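Local coordinates for protein Ent-copalyl diphosphate synthase (Streptomyces platensis, PDB 5BP8) that belongs to the terpene cyclase family and has almost no regular structure but helix, with a part related to the C-terminal domain of squalene-hopene cyclases, at residues W43-Y53 and L242-P252; H213-P221 and P252-V260. All coordinates share one frame; numbering follows the deposited sequence. Where two conformers were deposited one is given.

Contact 1: residues W43-Y53 and L242-P252. With SO4 (sulfate ion), chain E.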
loop_
_atom_site.group_PDB
_atom_site.type_symbol
_atom_site.label_atom_id
_atom_site.label_comp_id
_atom_site.label_asym_id
_atom_site.label_seq_id
_atom_site.Cartn_x
_atom_site.Cartn_y
_atom_site.Cartn_z
ATOM N N TRP A 43 0.023 26.338 -2.932
ATOM C CA TRP A 43 -0.918 27.146 -2.093
ATOM C C TRP A 43 -1.193 26.525 -0.718
ATOM O O TRP A 43 -1.579 27.198 0.233
ATOM C CB TRP A 43 -2.256 27.366 -2.850
ATOM C CG TRP A 43 -2.937 26.080 -3.226
ATOM C CD1 TRP A 43 -2.864 25.464 -4.420
ATOM C CD2 TRP A 43 -3.758 25.250 -2.392
ATOM N NE1 TRP A 43 -3.571 24.294 -4.394
ATOM C CE2 TRP A 43 -4.110 24.126 -3.149
ATOM C CE3 TRP A 43 -4.201 25.332 -1.071
ATOM C CZ2 TRP A 43 -4.928 23.111 -2.654
ATOM C CZ3 TRP A 43 -4.999 24.307 -0.566
ATOM C CH2 TRP A 43 -5.352 23.213 -1.358
ATOM N N LEU A 44 -0.976 25.217 -0.612
ATOM C CA LEU A 44 -1.349 24.477 0.569
ATOM C C LEU A 44 -0.378 24.640 1.716
ATOM O O LEU A 44 0.837 24.608 1.513
ATOM C CB LEU A 44 -1.420 22.972 0.199
ATOM C CG LEU A 44 -1.814 21.991 1.293
ATOM C CD1 LEU A 44 -3.227 22.190 1.766
ATOM C CD2 LEU A 44 -1.650 20.561 0.746
ATOM N N ASP A 45 -0.928 24.786 2.924
ATOM C CA ASP A 45 -0.146 24.883 4.154
ATOM C C ASP A 45 0.851 23.717 4.241
ATOM O O ASP A 45 0.538 22.594 3.818
ATOM C CB ASP A 45 -1.078 24.846 5.381
ATOM C CG ASP A 45 -1.770 26.193 5.667
ATOM O OD1 ASP A 45 -1.384 27.228 5.088
ATOM O OD2 ASP A 45 -2.711 26.206 6.500
ATOM N N GLY A 46 2.036 23.984 4.785
ATOM C CA GLY A 46 3.050 22.930 4.979
ATOM C C GLY A 46 3.949 22.749 3.763
ATOM O O GLY A 46 4.710 21.792 3.700
ATOM N N HIS A 47 3.933 23.710 2.838
ATOM C CA HIS A 47 4.705 23.601 1.593
ATOM C C HIS A 47 6.205 23.570 1.886
ATOM O O HIS A 47 6.926 22.700 1.392
ATOM C CB HIS A 47 4.330 24.750 0.647
ATOM C CG HIS A 47 5.085 24.773 -0.645
ATOM N ND1 HIS A 47 4.825 23.908 -1.684
ATOM C CD2 HIS A 47 6.066 25.592 -1.079
ATOM C CE1 HIS A 47 5.632 24.175 -2.689
ATOM N NE2 HIS A 47 6.382 25.206 -2.355
ATOM N N ARG A 48 6.679 24.480 2.726
ATOM C CA ARG A 48 8.096 24.473 3.104
ATOM C C ARG A 48 8.489 23.203 3.839
ATOM O O ARG A 48 9.569 22.665 3.610
ATOM C CB ARG A 48 8.458 25.722 3.912
ATOM C CG ARG A 48 8.477 26.948 3.001
ATOM C CD ARG A 48 8.533 28.253 3.767
ATOM N NE ARG A 48 7.324 28.462 4.564
ATOM C CZ ARG A 48 7.179 29.431 5.467
ATOM N NH1 ARG A 48 6.039 29.538 6.146
ATOM N NH2 ARG A 48 8.174 30.288 5.696
ATOM N N GLU A 49 7.606 22.699 4.681
ATOM C CA GLU A 49 7.875 21.456 5.379
ATOM C C GLU A 49 8.030 20.291 4.410
ATOM O O GLU A 49 8.832 19.358 4.656
ATOM C CB GLU A 49 6.751 21.182 6.372
ATOM C CG GLU A 49 6.828 22.049 7.618
ATOM C CD GLU A 49 6.254 23.468 7.457
ATOM O OE1 GLU A 49 5.760 23.920 6.369
ATOM O OE2 GLU A 49 6.317 24.161 8.486
ATOM N N ARG A 50 7.239 20.309 3.327
ATOM C CA ARG A 50 7.305 19.249 2.315
ATOM C C ARG A 50 8.604 19.330 1.535
ATOM O O ARG A 50 9.226 18.318 1.258
ATOM C CB ARG A 50 6.091 19.292 1.384
ATOM C CG ARG A 50 4.810 18.838 2.086
ATOM C CD ARG A 50 3.639 18.635 1.116
ATOM N NE ARG A 50 3.028 19.924 0.783
ATOM C CZ ARG A 50 2.197 20.616 1.573
ATOM N NH1 ARG A 50 1.758 21.822 1.167
ATOM N NH2 ARG A 50 1.810 20.153 2.758
ATOM N N LEU A 51 9.047 20.539 1.207
ATOM C CA LEU A 51 10.354 20.706 0.587
ATOM C C LEU A 51 11.453 20.195 1.496
ATOM O O LEU A 51 12.370 19.488 1.038
ATOM C CB LEU A 51 10.598 22.191 0.222
ATOM C CG LEU A 51 9.786 22.699 -0.958
ATOM C CD1 LEU A 51 9.775 24.226 -1.024
ATOM C CD2 LEU A 51 10.334 22.113 -2.248
ATOM N N GLY A 52 11.337 20.487 2.800
ATOM C CA GLY A 52 12.280 19.999 3.789
ATOM C C GLY A 52 12.329 18.490 3.828
ATOM O O GLY A 52 13.407 17.896 3.894
ATOM N N TYR A 53 11.162 17.872 3.765
ATOM C CA TYR A 53 11.059 16.414 3.780
ATOM C C TYR A 53 11.757 15.810 2.596
ATOM O O TYR A 53 12.452 14.761 2.733
ATOM C CB TYR A 53 9.589 16.033 3.848
ATOM C CG TYR A 53 9.282 14.563 3.797
ATOM C CD1 TYR A 53 9.199 13.798 4.966
ATOM C CD2 TYR A 53 9.035 13.950 2.604
ATOM C CE1 TYR A 53 8.887 12.434 4.923
ATOM C CE2 TYR A 53 8.697 12.584 2.568
ATOM C CZ TYR A 53 8.639 11.851 3.733
ATOM O OH TYR A 53 8.339 10.500 3.688
ATOM N N LEU A 242 -7.112 18.047 1.897
ATOM C CA LEU A 242 -5.663 18.286 1.772
ATOM C C LEU A 242 -5.098 18.941 3.029
ATOM O O LEU A 242 -4.033 18.529 3.533
ATOM C CB LEU A 242 -5.340 19.114 0.528
ATOM C CG LEU A 242 -5.534 18.365 -0.781
ATOM C CD1 LEU A 242 -5.219 19.261 -1.970
ATOM C CD2 LEU A 242 -4.662 17.115 -0.812
ATOM N N ARG A 243 -5.811 19.948 3.557
ATOM C CA ARG A 243 -5.375 20.592 4.797
ATOM C C ARG A 243 -5.296 19.605 5.953
ATOM O O ARG A 243 -4.310 19.589 6.692
ATOM C CB ARG A 243 -6.279 21.782 5.145
ATOM C CG ARG A 243 -6.115 22.935 4.161
ATOM C CD ARG A 243 -7.190 24.010 4.315
ATOM N NE ARG A 243 -6.856 25.236 3.588
ATOM C CZ ARG A 243 -7.664 26.291 3.440
ATOM N NH1 ARG A 243 -8.886 26.313 3.969
ATOM N NH2 ARG A 243 -7.245 27.340 2.750
ATOM N N ASP A 244 -6.331 18.798 6.116
ATOM C CA ASP A 244 -6.362 17.823 7.220
ATOM C C ASP A 244 -5.231 16.816 7.110
ATOM O O ASP A 244 -4.569 16.483 8.098
ATOM C CB ASP A 244 -7.680 17.077 7.261
ATOM C CG ASP A 244 -8.837 17.922 7.797
ATOM O OD1 ASP A 244 -8.584 18.956 8.470
ATOM O OD2 ASP A 244 -9.994 17.539 7.528
ATOM N N VAL A 245 -5.019 16.311 5.903
ATOM C CA VAL A 245 -4.025 15.261 5.715
ATOM C C VAL A 245 -2.624 15.787 6.018
ATOM O O VAL A 245 -1.870 15.173 6.787
ATOM C CB VAL A 245 -4.113 14.670 4.300
ATOM C CG1 VAL A 245 -2.946 13.735 4.019
ATOM C CG2 VAL A 245 -5.434 13.950 4.097
ATOM N N GLN A 246 -2.275 16.946 5.471
ATOM C CA GLN A 246 -0.930 17.476 5.668
ATOM C C GLN A 246 -0.703 17.844 7.148
ATOM O O GLN A 246 0.399 17.609 7.707
ATOM C CB GLN A 246 -0.623 18.637 4.696
ATOM C CG GLN A 246 -1.275 19.976 4.998
ATOM C CD GLN A 246 -0.581 20.736 6.112
ATOM O OE1 GLN A 246 0.632 20.649 6.296
ATOM N NE2 GLN A 246 -1.356 21.514 6.856
ATOM N N ALA A 247 -1.755 18.374 7.788
ATOM C CA ALA A 247 -1.679 18.783 9.184
ATOM C C ALA A 247 -1.388 17.616 10.095
ATOM O O ALA A 247 -0.624 17.735 11.067
ATOM C CB ALA A 247 -2.970 19.478 9.601
ATOM N N ARG A 248 -1.934 16.456 9.746
ATOM C CA ARG A 248 -1.768 15.291 10.560
ATOM C C ARG A 248 -0.292 14.943 10.724
ATOM O O ARG A 248 0.122 14.486 11.789
ATOM C CB ARG A 248 -2.524 14.109 9.950
ATOM C CG ARG A 248 -2.466 12.866 10.807
ATOM C CD ARG A 248 -3.401 11.798 10.292
ATOM N NE ARG A 248 -3.452 10.666 11.212
ATOM C CZ ARG A 248 -4.000 9.496 10.912
ATOM N NH1 ARG A 248 -4.509 9.269 9.697
ATOM N NH2 ARG A 248 -4.016 8.536 11.821
ATOM N N PHE A 249 0.507 15.193 9.688
ATOM C CA PHE A 249 1.923 14.816 9.702
ATOM C C PHE A 249 2.895 15.970 9.708
ATOM O O PHE A 249 4.105 15.759 9.593
ATOM C CB PHE A 249 2.214 13.915 8.494
ATOM C CG PHE A 249 1.340 12.703 8.466
ATOM C CD1 PHE A 249 1.571 11.665 9.359
ATOM C CD2 PHE A 249 0.226 12.652 7.636
ATOM C CE1 PHE A 249 0.761 10.541 9.367
ATOM C CE2 PHE A 249 -0.595 11.529 7.639
ATOM C CZ PHE A 249 -0.321 10.478 8.520
ATOM N N GLY A 250 2.385 17.178 9.828
ATOM C CA GLY A 250 3.213 18.387 9.773
ATOM C C GLY A 250 3.790 18.724 8.404
ATOM O O GLY A 250 4.888 19.300 8.321
ATOM N N GLY A 251 3.053 18.402 7.337
ATOM C CA GLY A 251 3.436 18.787 5.962
ATOM C C GLY A 251 3.438 17.623 4.966
ATOM O O GLY A 251 2.694 17.648 3.981
ATOM N N PRO A 252 4.307 16.628 5.190
ATOM C CA PRO A 252 4.344 15.450 4.314
ATOM C C PRO A 252 3.044 14.650 4.361
ATOM O O PRO A 252 2.274 14.762 5.342
ATOM C CB PRO A 252 5.525 14.636 4.856
ATOM C CG PRO A 252 6.325 15.578 5.692
ATOM C CD PRO A 252 5.357 16.584 6.222
HETATM S S SO4 E . 3.897 27.010 4.141
HETATM O O1 SO4 E . 3.669 26.200 5.391
HETATM O O2 SO4 E . 2.849 26.657 3.159
HETATM O O3 SO4 E . 3.788 28.435 4.508
HETATM O O4 SO4 E . 5.281 26.729 3.688
HETATM O O HOH W 1 -3.889 25.880 3.051
HETATM O O HOH W 2 -3.877 23.336 7.292
#
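A Schellman motif closing helix 237-249 meets the first turn of helix 47-57, and here Gly-251 offers its carbonyl to Arg-50. Gly-46 and Gly-251 carry no side chain, and their CA atoms approach to 4.3 Å. Arg-50 bends at chi3 (-80°), which turns its guanidinium back across the junction. NH2 of Arg-50 gives Gly-251 O an almost straight bond of 2.9 Å (171° at the hydrogen), with the oxygen in the guanidinium plane. NH1 and NH2 together also grip Asp-45 O of the arginine's own segment, while Gly-46 O lies 3.4 Å above the centre of the guanidinium plane. This charge probably eases the approach of two acceptors, Asp-45 O and Gln-246 OE1, 3.2 Å apart. The Gln-246 amide stands nearly upright to the guanidinium and reaches over toward Gly-46 CA. Farther along helix 47-57, Tyr-53 takes Pro-252 over one ring face, a CH-pi contact with Pro-252 CB 3.9 Å from the ring centroid. Before Gly-46 in the chain the contact turns apolar: Leu-44 CD1 packs 3.8 Å from Arg-243 CG and also touches Leu-242 CB, and Trp-43 CZ2 meets Leu-242 CD1. A sulfate ion, probably from the crystallisation liquor, sits at the helix start, bound by the backbone N atoms of Gly-46, His-47 and Arg-48. Arg-48 adds NE, 2.8 Å from sulfate O4, and NH1. Helix 31-40 packs on Arg-50 through Thr-34, Leu-37 and Val-38, while helix 221-228 meets Leu-242 through Pro-221 and Leu-228.

Contact 2: residues H213-P221 and P252-V260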
loop_
_atom_site.group_PDB
_atom_site.type_symbol
_atom_site.label_atom_id
_atom_site.label_comp_id
_atom_site.label_asym_id
_atom_site.label_seq_id
_atom_site.Cartn_x
_atom_site.Cartn_y
_atom_site.Cartn_z
ATOM N N HIS A 213 -13.352 12.480 4.816
ATOM C CA HIS A 213 -12.556 12.818 3.637
ATOM C C HIS A 213 -13.405 13.292 2.472
ATOM O O HIS A 213 -13.047 13.108 1.317
ATOM C CB HIS A 213 -11.718 11.632 3.229
ATOM C CG HIS A 213 -12.505 10.416 2.917
ATOM N ND1 HIS A 213 -13.436 9.879 3.784
ATOM C CD2 HIS A 213 -12.456 9.587 1.861
ATOM C CE1 HIS A 213 -13.934 8.771 3.266
ATOM N NE2 HIS A 213 -13.367 8.584 2.089
ATOM N N ASN A 214 -14.544 13.931 2.757
ATOM C CA ASN A 214 -15.303 14.536 1.658
ATOM C C ASN A 214 -14.412 15.443 0.813
ATOM O O ASN A 214 -13.621 16.225 1.338
ATOM C CB ASN A 214 -16.478 15.332 2.204
ATOM C CG ASN A 214 -17.629 14.449 2.603
ATOM O OD1 ASN A 214 -17.988 13.526 1.885
ATOM N ND2 ASN A 214 -18.212 14.715 3.763
ATOM N N GLY A 215 -14.560 15.333 -0.500
ATOM C CA GLY A 215 -13.751 16.096 -1.451
ATOM C C GLY A 215 -12.512 15.382 -1.980
ATOM O O GLY A 215 -11.947 15.802 -3.001
ATOM N N SER A 216 -12.054 14.339 -1.285
ATOM C CA SER A 216 -10.935 13.536 -1.792
ATOM C C SER A 216 -11.318 12.841 -3.092
ATOM O O SER A 216 -12.495 12.473 -3.312
ATOM C CB SER A 216 -10.473 12.496 -0.774
ATOM O OG SER A 216 -11.510 11.590 -0.441
ATOM N N VAL A 217 -10.322 12.673 -3.958
ATOM C CA VAL A 217 -10.490 12.012 -5.247
ATOM C C VAL A 217 -9.675 10.727 -5.218
ATOM O O VAL A 217 -8.436 10.772 -5.074
ATOM C CB VAL A 217 -10.025 12.905 -6.391
ATOM C CG1 VAL A 217 -10.052 12.156 -7.740
ATOM C CG2 VAL A 217 -10.897 14.152 -6.445
ATOM N N GLY A 218 -10.359 9.591 -5.309
ATOM C CA GLY A 218 -9.697 8.319 -5.197
ATOM C C GLY A 218 -8.848 8.147 -3.947
ATOM O O GLY A 218 -7.852 7.445 -3.996
ATOM N N CYS A 219 -9.216 8.775 -2.818
ATOM C CA CYS A 219 -8.395 8.718 -1.600
ATOM C C CYS A 219 -6.895 9.018 -1.826
ATOM O O CYS A 219 -6.032 8.422 -1.151
ATOM C CB CYS A 219 -8.553 7.365 -0.878
ATOM S SG CYS A 219 -10.243 7.061 -0.270
ATOM N N SER A 220 -6.604 9.954 -2.747
ATOM C CA SER A 220 -5.251 10.364 -3.081
ATOM C C SER A 220 -5.090 11.853 -2.879
ATOM O O SER A 220 -5.791 12.636 -3.539
ATOM C CB SER A 220 -4.970 10.118 -4.560
ATOM O OG SER A 220 -3.749 10.744 -4.942
ATOM N N PRO A 221 -4.135 12.265 -2.050
ATOM C CA PRO A 221 -3.895 13.717 -1.999
ATOM C C PRO A 221 -3.465 14.296 -3.351
ATOM O O PRO A 221 -3.928 15.382 -3.745
ATOM C CB PRO A 221 -2.783 13.836 -0.951
ATOM C CG PRO A 221 -3.003 12.678 -0.077
ATOM C CD PRO A 221 -3.385 11.557 -0.996
ATOM N N PRO A 252 4.307 16.628 5.190
ATOM C CA PRO A 252 4.344 15.450 4.314
ATOM C C PRO A 252 3.044 14.650 4.361
ATOM O O PRO A 252 2.274 14.762 5.342
ATOM C CB PRO A 252 5.525 14.636 4.856
ATOM C CG PRO A 252 6.325 15.578 5.692
ATOM C CD PRO A 252 5.357 16.584 6.222
ATOM N N VAL A 253 2.788 13.869 3.309
ATOM C CA VAL A 253 1.510 13.172 3.161
ATOM C C VAL A 253 1.742 11.745 2.648
ATOM O O VAL A 253 2.735 11.493 1.946
ATOM C CB VAL A 253 0.575 13.938 2.219
ATOM C CG1 VAL A 253 0.204 15.303 2.816
ATOM C CG2 VAL A 253 1.209 14.128 0.851
ATOM N N PRO A 254 0.833 10.827 2.996
ATOM C CA PRO A 254 0.808 9.494 2.409
ATOM C C PRO A 254 0.202 9.548 0.995
ATOM O O PRO A 254 -0.411 10.549 0.613
ATOM C CB PRO A 254 -0.130 8.748 3.327
ATOM C CG PRO A 254 -1.131 9.792 3.726
ATOM C CD PRO A 254 -0.277 11.007 3.953
ATOM N N SER A 255 0.322 8.460 0.249
ATOM C CA SER A 255 -0.228 8.380 -1.113
ATOM C C SER A 255 -1.677 7.863 -1.155
ATOM O O SER A 255 -2.351 7.943 -2.187
ATOM C CB SER A 255 0.671 7.501 -1.987
ATOM O OG SER A 255 0.590 6.124 -1.616
ATOM N N ILE A 256 -2.129 7.306 -0.032
ATOM C CA ILE A 256 -3.473 6.775 0.097
ATOM C C ILE A 256 -3.976 7.068 1.497
ATOM O O ILE A 256 -3.292 6.755 2.488
ATOM C CB ILE A 256 -3.540 5.259 -0.258
ATOM C CG1 ILE A 256 -4.980 4.751 -0.176
ATOM C CG2 ILE A 256 -2.597 4.442 0.590
ATOM C CD1 ILE A 256 -5.161 3.356 -0.752
ATOM N N THR A 257 -5.103 7.778 1.564
ATOM C CA THR A 257 -5.767 8.085 2.834
ATOM C C THR A 257 -7.163 8.599 2.530
ATOM O O THR A 257 -7.341 9.375 1.605
ATOM C CB THR A 257 -4.974 9.078 3.697
ATOM O OG1 THR A 257 -5.595 9.207 4.989
ATOM C CG2 THR A 257 -4.840 10.447 3.011
ATOM N N PRO A 258 -8.180 8.113 3.264
ATOM C CA PRO A 258 -8.174 7.090 4.294
ATOM C C PRO A 258 -7.987 5.681 3.739
ATOM O O PRO A 258 -8.096 5.453 2.513
ATOM C CB PRO A 258 -9.593 7.178 4.923
ATOM C CG PRO A 258 -10.358 8.142 4.118
ATOM C CD PRO A 258 -9.534 8.641 2.973
ATOM N N ILE A 259 -7.737 4.763 4.657
ATOM C CA ILE A 259 -7.712 3.320 4.400
ATOM C C ILE A 259 -8.605 2.571 5.417
ATOM O O ILE A 259 -8.368 1.412 5.753
ATOM C CB ILE A 259 -6.285 2.751 4.468
ATOM C CG1 ILE A 259 -5.615 3.012 5.827
ATOM C CG2 ILE A 259 -5.443 3.273 3.323
ATOM C CD1 ILE A 259 -4.478 2.059 6.087
ATOM N N VAL A 260 -9.616 3.266 5.921
ATOM C CA VAL A 260 -10.393 2.805 7.093
ATOM C C VAL A 260 -10.860 1.334 7.040
ATOM O O VAL A 260 -10.650 0.589 7.992
ATOM C CB VAL A 260 -11.548 3.788 7.383
ATOM C CG1 VAL A 260 -12.519 3.931 6.225
ATOM C CG2 VAL A 260 -12.283 3.418 8.658
HETATM O O HOH W 3 -1.672 9.180 -4.558
#
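His-213 receives Pro-258 squarely on one ring face: Pro-258 CG lies 3.4 Å from the imidazole centroid, only 11° off the ring normal, a CH-pi contact. The His-213 chi1 of 59° sets the imidazole between its own backbone N and carbonyl carbon, while NE2 is hydrogen-bonded to Pro-301 O. A type II turn follows, closed by Ser-216, whose N and OG both reach His-213 O. Cys-219 carries the one direct hydrogen bond between the segments: its O accepts from Thr-257 N at 2.9 Å, and the same oxygen receives a CA-H...O contact from Ile-256 CA at 3.3 Å. Its SG meets Pro-258 CD at 3.7 Å; the peptide bond before that proline is cis. At Ser-220, OG caps helix 221-228 through Ala-223 N and also reaches a water, which donates to Ser-255 O. Pro-221 then brings CG within 3.4 Å of Pro-254 O. With so few polar links, the two loops are joined mostly by proline packing, and the buried oxygens of Pro-254 and Pro-258 have no hydrogen-bonding partner in the model, a probable cost of that fit.

Contacts 1 and 2 share Pro-252, where the chain leaves the 242-252 segment and runs on into 252-260; their centres are about 14 Å apart. Helix 237-249 joins them. One side of it serves contact 1, while Val-245 packs into contact 2, its CG1 3.7 Å from Val-253 CG1 and its CG2 3.7 Å from Thr-257 CG2. Leu-242 CD2 also comes within 3.5 Å of Pro-221 O. Thr-34 of helix 31-40 bridges both, touching Arg-50 and accepting from Val-253 N through OG1. The sulfate belongs to contact 1, whose centre lies about 20 Å from that of the chain; contact 2 lies deeper, at about 12 Å.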